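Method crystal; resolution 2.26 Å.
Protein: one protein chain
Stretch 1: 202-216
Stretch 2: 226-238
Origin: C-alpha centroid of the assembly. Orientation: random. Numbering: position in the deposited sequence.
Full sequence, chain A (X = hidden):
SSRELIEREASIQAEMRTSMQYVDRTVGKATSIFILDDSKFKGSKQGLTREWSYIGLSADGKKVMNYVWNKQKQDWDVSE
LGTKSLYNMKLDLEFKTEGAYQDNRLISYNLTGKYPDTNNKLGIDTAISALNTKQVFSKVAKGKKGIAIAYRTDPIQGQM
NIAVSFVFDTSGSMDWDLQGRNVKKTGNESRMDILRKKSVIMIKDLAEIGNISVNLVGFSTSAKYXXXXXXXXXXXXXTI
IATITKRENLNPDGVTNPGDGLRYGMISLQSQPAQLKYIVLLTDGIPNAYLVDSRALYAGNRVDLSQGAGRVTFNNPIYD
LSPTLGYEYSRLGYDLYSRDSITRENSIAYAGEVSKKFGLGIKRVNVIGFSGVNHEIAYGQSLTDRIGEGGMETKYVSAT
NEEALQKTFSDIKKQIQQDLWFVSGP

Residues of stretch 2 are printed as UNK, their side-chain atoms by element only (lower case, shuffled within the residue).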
# COMPACT_ATOMS: atom_id res chain seq x y z
N MET A 202 -4.21 -15.02 0.07
CA MET A 202 -4.13 -13.56 0.14
C MET A 202 -5.50 -12.94 0.43
O MET A 202 -5.59 -11.93 1.13
CB MET A 202 -3.53 -13.01 -1.17
CG MET A 202 -3.76 -11.55 -1.44
SD MET A 202 -3.05 -10.46 -0.19
CE MET A 202 -2.31 -9.18 -1.22
N ILE A 203 -6.56 -13.55 -0.10
CA ILE A 203 -7.92 -13.06 0.15
C ILE A 203 -8.28 -13.19 1.63
O ILE A 203 -8.77 -12.25 2.26
CB ILE A 203 -8.93 -13.80 -0.75
CG1 ILE A 203 -8.83 -13.33 -2.20
CG2 ILE A 203 -10.35 -13.62 -0.20
CD1 ILE A 203 -8.99 -11.84 -2.39
N LYS A 204 -8.07 -14.38 2.20
CA LYS A 204 -8.36 -14.57 3.62
C LYS A 204 -7.55 -13.61 4.47
O LYS A 204 -8.04 -13.08 5.48
CB LYS A 204 -8.10 -16.01 4.03
CG LYS A 204 -9.01 -17.02 3.34
CD LYS A 204 -8.35 -18.41 3.27
CE LYS A 204 -9.39 -19.52 3.39
NZ LYS A 204 -9.03 -20.71 2.57
N ASP A 205 -6.31 -13.33 4.07
CA ASP A 205 -5.50 -12.36 4.80
C ASP A 205 -6.06 -10.94 4.66
O ASP A 205 -6.09 -10.19 5.64
CB ASP A 205 -4.05 -12.42 4.33
CG ASP A 205 -3.08 -11.91 5.37
OD1 ASP A 205 -3.48 -11.85 6.56
OD2 ASP A 205 -1.92 -11.57 5.01
N LEU A 206 -6.51 -10.56 3.46
CA LEU A 206 -7.13 -9.24 3.28
C LEU A 206 -8.41 -9.12 4.09
O LEU A 206 -8.71 -8.05 4.64
CB LEU A 206 -7.43 -8.97 1.81
CG LEU A 206 -6.27 -8.59 0.87
CD1 LEU A 206 -6.83 -8.36 -0.51
CD2 LEU A 206 -5.51 -7.39 1.37
N ALA A 207 -9.19 -10.21 4.18
CA ALA A 207 -10.44 -10.20 4.94
C ALA A 207 -10.26 -9.60 6.33
O ALA A 207 -11.10 -8.81 6.79
CB ALA A 207 -11.01 -11.61 5.03
N GLU A 208 -9.14 -9.91 6.99
CA GLU A 208 -8.94 -9.49 8.38
C GLU A 208 -8.95 -7.97 8.53
O GLU A 208 -9.40 -7.45 9.56
CB GLU A 208 -7.62 -10.06 8.89
CG GLU A 208 -7.64 -11.56 9.09
CD GLU A 208 -6.26 -12.10 9.39
OE1 GLU A 208 -6.08 -13.34 9.30
OE2 GLU A 208 -5.36 -11.28 9.71
N ILE A 209 -8.47 -7.24 7.52
CA ILE A 209 -8.51 -5.78 7.59
C ILE A 209 -9.94 -5.28 7.75
O ILE A 209 -10.17 -4.24 8.38
CB ILE A 209 -7.84 -5.18 6.34
CG1 ILE A 209 -6.52 -5.89 6.03
CG2 ILE A 209 -7.60 -3.69 6.53
CD1 ILE A 209 -5.67 -5.19 4.98
N GLY A 210 -10.92 -6.00 7.20
CA GLY A 210 -12.30 -5.53 7.18
C GLY A 210 -12.55 -4.35 6.25
O GLY A 210 -11.64 -3.56 5.99
N ASN A 211 -13.78 -4.23 5.74
CA ASN A 211 -14.20 -3.06 4.96
C ASN A 211 -13.40 -2.97 3.66
O ASN A 211 -12.90 -1.91 3.27
CB ASN A 211 -14.07 -1.78 5.78
CG ASN A 211 -15.39 -1.07 5.95
OD1 ASN A 211 -16.45 -1.60 5.55
ND2 ASN A 211 -15.36 0.12 6.52
N ILE A 212 -13.32 -4.09 2.96
CA ILE A 212 -12.35 -4.27 1.90
C ILE A 212 -12.97 -5.17 0.84
O ILE A 212 -13.34 -6.31 1.13
CB ILE A 212 -11.02 -4.85 2.44
CG1 ILE A 212 -10.07 -5.25 1.32
CG2 ILE A 212 -11.28 -5.99 3.42
CD1 ILE A 212 -8.61 -5.24 1.80
N SER A 213 -13.13 -4.64 -0.37
CA SER A 213 -13.71 -5.40 -1.45
C SER A 213 -12.70 -5.60 -2.58
O SER A 213 -11.74 -4.84 -2.73
CB SER A 213 -15.00 -4.75 -1.98
OG SER A 213 -14.91 -3.35 -1.92
N VAL A 214 -12.92 -6.66 -3.35
CA VAL A 214 -11.98 -7.11 -4.35
C VAL A 214 -12.76 -7.52 -5.60
O VAL A 214 -13.93 -7.89 -5.53
CB VAL A 214 -11.12 -8.29 -3.82
CG1 VAL A 214 -10.57 -7.99 -2.42
CG2 VAL A 214 -11.95 -9.56 -3.75
N ASN A 215 -12.10 -7.43 -6.76
CA ASN A 215 -12.59 -8.08 -7.97
C ASN A 215 -11.39 -8.72 -8.65
O ASN A 215 -10.24 -8.57 -8.21
CB ASN A 215 -13.33 -7.11 -8.90
CG ASN A 215 -12.40 -6.14 -9.63
OD1 ASN A 215 -11.27 -5.90 -9.19
ND2 ASN A 215 -12.87 -5.59 -10.77
N LEU A 216 -11.64 -9.43 -9.74
CA LEU A 216 -10.61 -10.23 -10.39
C LEU A 216 -10.62 -9.95 -11.88
O LEU A 216 -11.65 -10.13 -12.54
CB LEU A 216 -10.83 -11.72 -10.10
CG LEU A 216 -9.69 -12.62 -10.57
CD1 LEU A 216 -8.35 -12.16 -9.96
CD2 LEU A 216 -9.97 -14.10 -10.28
N UNK A 226 -12.89 -11.80 -14.72
CA UNK A 226 -13.25 -13.09 -14.16
C UNK A 226 -14.37 -12.90 -13.15
O UNK A 226 -15.34 -13.66 -13.12
c UNK A 226 -12.04 -13.79 -13.52
c UNK A 226 -12.29 -15.29 -13.37
c UNK A 226 -10.77 -13.56 -14.34
c UNK A 226 -10.78 -14.24 -15.69
N UNK A 227 -14.26 -11.88 -12.32
CA UNK A 227 -15.36 -11.38 -11.52
C UNK A 227 -15.30 -9.87 -11.67
O UNK A 227 -14.37 -9.23 -11.17
o UNK A 227 -15.98 -10.77 -6.83
n UNK A 227 -16.36 -12.88 -7.47
c UNK A 227 -15.25 -11.79 -10.05
c UNK A 227 -16.31 -11.15 -9.16
c UNK A 227 -16.21 -11.59 -7.72
N UNK A 228 -16.29 -9.30 -12.36
CA UNK A 228 -16.25 -7.88 -12.67
C UNK A 228 -16.61 -7.03 -11.45
O UNK A 228 -15.95 -6.03 -11.17
n UNK A 228 -17.65 -4.50 -15.81
c UNK A 228 -17.95 -5.72 -15.39
o UNK A 228 -18.59 -6.52 -16.06
c UNK A 228 -17.17 -7.56 -13.85
c UNK A 228 -17.46 -6.09 -14.00
N UNK A 229 -17.65 -7.42 -10.72
CA UNK A 229 -18.09 -6.60 -9.61
C UNK A 229 -17.30 -6.95 -8.36
O UNK A 229 -16.70 -8.02 -8.26
c UNK A 229 -19.59 -6.77 -9.37
o UNK A 229 -20.35 -5.15 -10.98
n UNK A 229 -21.23 -7.22 -11.10
c UNK A 229 -20.43 -6.31 -10.56
N UNK A 230 -17.32 -6.03 -7.39
CA UNK A 230 -16.48 -6.13 -6.20
C UNK A 230 -17.22 -6.84 -5.06
O UNK A 230 -18.27 -6.37 -4.61
c UNK A 230 -15.19 -3.73 -7.89
c UNK A 230 -16.04 -4.74 -5.75
c UNK A 230 -13.66 -4.04 -6.08
c UNK A 230 -12.62 -3.50 -6.86
c UNK A 230 -14.17 -3.20 -8.68
c UNK A 230 -14.94 -4.15 -6.59
c UNK A 230 -12.88 -3.08 -8.16
N UNK A 231 -16.65 -7.96 -4.59
CA UNK A 231 -17.15 -8.64 -3.39
C UNK A 231 -16.59 -7.97 -2.15
O UNK A 231 -15.37 -7.84 -2.00
c UNK A 231 -16.74 -10.11 -3.37
o UNK A 231 -16.91 -10.76 -4.62
N UNK A 232 -17.48 -7.57 -1.23
CA UNK A 232 -17.04 -7.23 0.11
C UNK A 232 -16.74 -8.51 0.87
O UNK A 232 -17.59 -9.41 0.93
c UNK A 232 -17.54 -5.75 2.11
n UNK A 232 -18.18 -4.68 2.54
c UNK A 232 -18.09 -6.40 0.84
o UNK A 232 -16.56 -6.22 2.69
N UNK A 233 -15.54 -8.62 1.42
CA UNK A 233 -15.16 -9.84 2.12
C UNK A 233 -15.86 -9.98 3.47
O UNK A 233 -15.99 -11.11 3.96
c UNK A 233 -13.03 -10.75 0.02
c UNK A 233 -11.34 -9.57 1.42
c UNK A 233 -13.65 -9.91 2.30
c UNK A 233 -12.81 -9.67 1.05
N UNK A 234 -16.32 -8.88 4.07
CA UNK A 234 -17.07 -8.96 5.31
C UNK A 234 -18.42 -9.65 5.13
O UNK A 234 -19.04 -10.05 6.12
c UNK A 234 -17.29 -7.57 5.90
o UNK A 234 -16.04 -5.77 6.86
o UNK A 234 -14.92 -7.51 6.11
c UNK A 234 -15.99 -6.90 6.32
N UNK A 235 -18.88 -9.80 3.88
CA UNK A 235 -20.06 -10.58 3.57
C UNK A 235 -19.72 -11.95 3.03
O UNK A 235 -20.61 -12.66 2.57
n UNK A 235 -21.76 -7.64 1.96
o UNK A 235 -20.94 -7.94 4.03
c UNK A 235 -20.95 -9.85 2.55
c UNK A 235 -21.21 -8.39 2.91
N UNK A 236 -18.45 -12.33 3.05
CA UNK A 236 -18.10 -13.65 2.57
C UNK A 236 -16.89 -13.75 1.66
O UNK A 236 -16.92 -13.30 0.51
N UNK A 237 -15.82 -14.34 2.20
CA UNK A 237 -14.70 -14.83 1.42
C UNK A 237 -15.14 -15.81 0.34
O UNK A 237 -14.38 -16.05 -0.61
c UNK A 237 -13.53 -14.76 3.64
c UNK A 237 -13.69 -15.53 2.34
o UNK A 237 -14.18 -16.85 2.64
N UNK A 238 -16.37 -16.31 0.42
CA UNK A 238 -16.73 -17.57 -0.22
C UNK A 238 -16.90 -17.41 -1.72
O UNK A 238 -16.47 -18.28 -2.50
c UNK A 238 -18.01 -18.11 0.40
c UNK A 238 -17.98 -19.59 0.58
n UNK A 238 -17.61 -20.04 1.78
o UNK A 238 -18.27 -20.35 -0.36

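Position 226 carries four carbons, forked at the first, with one arm two carbons long. Its CB lies 3.9 Å from Leu216 CD2, although the end of the side chain leads away from stretch 1. That is isoleucine, Ile226. Its backbone adds a weak hydrogen bond, Ile226 N to Leu216 O (3.0 Å).

Position 227 has three carbons in a row, the third carrying one oxygen and one nitrogen, and its CB lies 4.4 Å from Leu216 CB. This is a glutamine, Gln227. Its backbone does the clearest work, pairing both ways with Leu216: Leu216 N to Gln227 O at 3.1 Å and Gln227 N to Leu216 O at 3.2 Å.

Position 228 repeats the pattern of three carbons ending in an oxygen and a nitrogen. Its CA-to-CB bond points away from stretch 1, but its backbone O accepts a hydrogen bond from Asn215 ND2 (3.1 Å). It is Gln228.

At 229 the side chain is one carbon shorter, two carbons with an oxygen and a nitrogen on the second. Its CA-to-CB bond also points away, and the chain turns a corner here. This is Asn229.

Position 230 shows one carbon followed by a ring of six carbons, with no oxygen. Asn215 CB sits over one ring face, 3.9 Å from the centroid and 5° off the normal, a CH-pi contact, while Ser213 O lies at the ring edge. This is phenylalanine, Phe230.

Position 231 holds one carbon and one oxygen, and its backbone pairs with Val214. It is a serine, Ser231, and the pairing consists of two hydrogen bonds, Val214 N to Ser231 O (3.0 Å) and Ser231 N to Val214 O (2.9 Å).

Position 232 has two carbons, the second bearing an oxygen and a nitrogen. It faces Ser213 in a non-hydrogen-bonded pair, with Ser213 CB 3.8 Å from its CA. This is Asn232.

Position 233 carries four carbons forked at the second, and they lie against Ile203, Leu206, Ala207, Ile212 and Val214. This is leucine, Leu233. Ile203 CG2 is 3.9 Å from Leu233 CD2, and Leu233 N donates a hydrogen bond to Ile212 O at 3.2 Å.

Position 234 has two carbons, the second with two oxygens, which reach Asn211 N just after the helix, where Gly210 has positive phi. This is Asp234. Asp234 OD2 accepts from Asn211 N at 3.0 Å, and Asp234 N donates to Asn232 OD1 at 3.0 Å, tying the strand's end to the turn.

Position 235, two carbons ending in an oxygen and a nitrogen, is out of reach: Asn235. Position 236 has no side-chain atoms, and its backbone angles call for glycine, Gly236. Position 237 has one carbon carrying an oxygen and a carbon, and that carbon lies near Ala207: Thr237, with Thr237 CG2 4.3 Å from Ala207 CB. Position 238, again two carbons with an oxygen and a nitrogen, makes no contact: Asn238.

The rule is economical. Backbone pairing aligns the antiparallel strands across a bulge, Leu233 fills the groove between helix and strand, and Asp234 holds the loop joining them.

Stretch 2, residues 226-238: IQQNFSNLDNGTN
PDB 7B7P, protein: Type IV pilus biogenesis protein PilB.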